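PDB 3HK8: uronate isomerase from Bacillus halodurans C-125, which probably interconverts uronate sugars such as D-glucuronate and D-fructuronate, an aldose-ketose isomerisation carried out at a zinc-containing active site. Local coordinates for residues D24-L29 / V141-P146. Sequence-based numbering, arbitrary orientation.
Sequences DMHTHL and VMTNDP. With ZN (zinc ion), chain E; HDL (D-arabinohydroxamic acid), chain C.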
loop_
_atom_site.group_PDB
_atom_site.type_symbol
_atom_site.label_atom_id
_atom_site.label_comp_id
_atom_site.label_asym_id
_atom_site.label_seq_id
_atom_site.Cartn_x
_atom_site.Cartn_y
_atom_site.Cartn_z
ATOM N N ASP A 24 7.117 42.476 -3.846
ATOM C CA ASP A 24 6.806 41.250 -4.576
ATOM C C ASP A 24 7.793 40.208 -4.050
ATOM O O ASP A 24 8.953 40.179 -4.475
ATOM C CB ASP A 24 7.029 41.480 -6.069
ATOM C CG ASP A 24 6.241 40.522 -6.923
ATOM O OD1 ASP A 24 6.008 39.375 -6.485
ATOM O OD2 ASP A 24 5.860 40.918 -8.034
ATOM N N MET A 25 7.341 39.341 -3.146
ATOM C CA MET A 25 8.262 38.386 -2.535
ATOM C C MET A 25 8.673 37.123 -3.285
ATOM O O MET A 25 9.366 36.273 -2.733
ATOM C CB MET A 25 7.806 38.059 -1.101
ATOM C CG MET A 25 6.346 37.699 -0.940
ATOM S SD MET A 25 5.998 36.016 -1.440
ATOM C CE MET A 25 6.772 35.146 -0.147
ATOM N N HIS A 26 8.262 37.006 -4.540
ATOM C CA HIS A 26 8.693 35.895 -5.379
ATOM C C HIS A 26 8.469 36.184 -6.852
ATOM O O HIS A 26 7.331 36.260 -7.323
ATOM C CB HIS A 26 8.007 34.575 -5.033
ATOM C CG HIS A 26 8.379 33.465 -5.968
ATOM N ND1 HIS A 26 9.687 33.086 -6.185
ATOM C CD2 HIS A 26 7.624 32.687 -6.782
ATOM C CE1 HIS A 26 9.723 32.125 -7.089
ATOM N NE2 HIS A 26 8.485 31.864 -7.468
ATOM N N THR A 27 9.573 36.347 -7.574
ATOM C CA THR A 27 9.537 36.607 -9.009
ATOM C C THR A 27 10.719 35.893 -9.652
ATOM O O THR A 27 11.542 35.276 -8.966
ATOM C CB THR A 27 9.698 38.107 -9.345
ATOM O OG1 THR A 27 11.076 38.477 -9.189
ATOM C CG2 THR A 27 8.832 38.975 -8.427
ATOM N N HIS A 28 10.785 35.988 -10.976
ATOM C CA HIS A 28 11.862 35.404 -11.752
ATOM C C HIS A 28 12.471 36.545 -12.558
ATOM O O HIS A 28 12.862 36.385 -13.717
ATOM C CB HIS A 28 11.317 34.299 -12.661
ATOM C CG HIS A 28 10.784 33.122 -11.903
ATOM N ND1 HIS A 28 11.593 32.104 -11.446
ATOM C CD2 HIS A 28 9.538 32.845 -11.451
ATOM C CE1 HIS A 28 10.869 31.252 -10.744
ATOM N NE2 HIS A 28 9.619 31.680 -10.729
ATOM N N LEU A 29 12.523 37.714 -11.922
ATOM C CA LEU A 29 13.103 38.902 -12.531
ATOM C C LEU A 29 14.508 39.052 -11.969
ATOM O O LEU A 29 14.858 38.410 -10.978
ATOM C CB LEU A 29 12.272 40.144 -12.193
ATOM C CG LEU A 29 10.820 40.096 -12.676
ATOM C CD1 LEU A 29 10.102 41.397 -12.319
ATOM C CD2 LEU A 29 10.800 39.863 -14.182
ATOM N N VAL A 141 11.730 40.418 -5.123
ATOM C CA VAL A 141 12.557 39.328 -4.628
ATOM C C VAL A 141 12.814 38.425 -5.834
ATOM O O VAL A 141 11.879 37.953 -6.478
ATOM C CB VAL A 141 11.850 38.531 -3.521
ATOM C CG1 VAL A 141 12.700 37.310 -3.128
ATOM C CG2 VAL A 141 11.631 39.432 -2.298
ATOM N N MET A 142 14.091 38.221 -6.145
ATOM C CA MET A 142 14.515 37.403 -7.273
ATOM C C MET A 142 14.551 35.937 -6.867
ATOM O O MET A 142 14.382 35.600 -5.696
ATOM C CB MET A 142 15.945 37.787 -7.718
ATOM C CG MET A 142 16.203 39.253 -8.081
ATOM S SD MET A 142 17.955 39.585 -8.588
ATOM C CE MET A 142 18.714 39.650 -7.042
ATOM N N THR A 143 14.765 35.079 -7.857
ATOM C CA THR A 143 14.927 33.642 -7.646
ATOM C C THR A 143 16.352 33.440 -8.179
ATOM O O THR A 143 16.590 33.528 -9.390
ATOM C CB THR A 143 13.950 32.794 -8.490
ATOM O OG1 THR A 143 12.612 32.991 -8.017
ATOM C CG2 THR A 143 14.297 31.308 -8.375
ATOM N N ASN A 144 17.297 33.199 -7.279
ATOM C CA ASN A 144 18.688 33.044 -7.676
ATOM C C ASN A 144 19.203 31.624 -7.486
ATOM O O ASN A 144 19.390 31.157 -6.364
ATOM C CB ASN A 144 19.533 34.045 -6.887
ATOM C CG ASN A 144 18.999 35.460 -7.011
ATOM O OD1 ASN A 144 19.188 36.124 -8.036
ATOM N ND2 ASN A 144 18.301 35.919 -5.984
ATOM N N ASP A 145 19.434 30.952 -8.610
ATOM C CA ASP A 145 19.903 29.574 -8.623
ATOM C C ASP A 145 21.394 29.486 -8.946
ATOM O O ASP A 145 21.808 29.673 -10.088
ATOM C CB ASP A 145 19.085 28.779 -9.647
ATOM C CG ASP A 145 19.567 27.351 -9.810
ATOM O OD1 ASP A 145 20.352 26.868 -8.962
ATOM O OD2 ASP A 145 19.144 26.705 -10.792
ATOM N N PRO A 146 22.221 29.189 -7.931
ATOM C CA PRO A 146 23.675 29.072 -8.094
ATOM C C PRO A 146 24.107 27.885 -8.958
ATOM O O PRO A 146 25.293 27.718 -9.233
ATOM C CB PRO A 146 24.166 28.946 -6.656
ATOM C CG PRO A 146 23.058 28.160 -6.006
ATOM C CD PRO A 146 21.821 28.864 -6.550
HETATM ZN ZN ZN E . 8.206 30.992 -9.418
HETATM O O1A HDL C . 9.089 29.049 -8.959
HETATM C C1 HDL C . 8.642 28.080 -9.629
HETATM O O1B HDL C . 9.083 26.908 -9.581
HETATM C C2 HDL C . 7.460 28.330 -10.583
HETATM O O2 HDL C . 6.841 29.581 -10.250
HETATM C C3 HDL C . 7.973 28.329 -12.052
HETATM O O3 HDL C . 8.822 29.447 -12.307
HETATM C C4 HDL C . 6.846 28.346 -13.146
HETATM O O4 HDL C . 7.341 27.849 -14.387
HETATM C C5 HDL C . 6.247 29.753 -13.420
HETATM O O5 HDL C . 6.314 30.293 -14.525
HETATM N N6 HDL C . 5.644 30.370 -12.395
HETATM O O6 HDL C . 4.435 29.972 -11.917
HETATM O O HOH W 1 12.038 33.893 -4.911
HETATM O O HOH W 2 14.831 35.691 -10.464
#
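The carbonyl oxygen of V141 is gripped twice by T27: OG1 of T27 donates to it at 2.9 Å, arriving from above the carbonyl plane, and the backbone N of T27 adds a weak bond. With chi1 at 76°, the T27 hydroxyl sits between its own backbone N and carbonyl carbon, where it also accepts from L29 N in an ST turn (3.2 Å to OG1). Threonine suits the place because one hydroxyl both donates across the contact and accepts within its own loop; a valine here would probably cost the V141 oxygen its OG1 donor and L29 N its acceptor. T143 OG1 donates to T27 O at 2.7 Å, tilted from that carbonyl's plane, and also lies over one face of the H28 ring; a threonine can do both while its CB packs against H28. These loops follow the parallel neighbouring strands 22-24 and 137-141, whose ends are joined by a hydrogen bond from V141 N to D24 O (2.9 Å), and 24-29 carries the HxH metal motif of the amidohydrolase-type barrel. H26 and H28 each give NE2 to the zinc ion, at 2.1 and 2.0 Å, while D355 and the inhibitor's carboxylate O1A and adjacent O2 complete its ligands. In the plane of the H26 ring, water 1 accepts from ND1 at 2.8 Å and donates to M142 O, a second-shell link likely to fix the ring's rotation and keep NE2 directed at the metal.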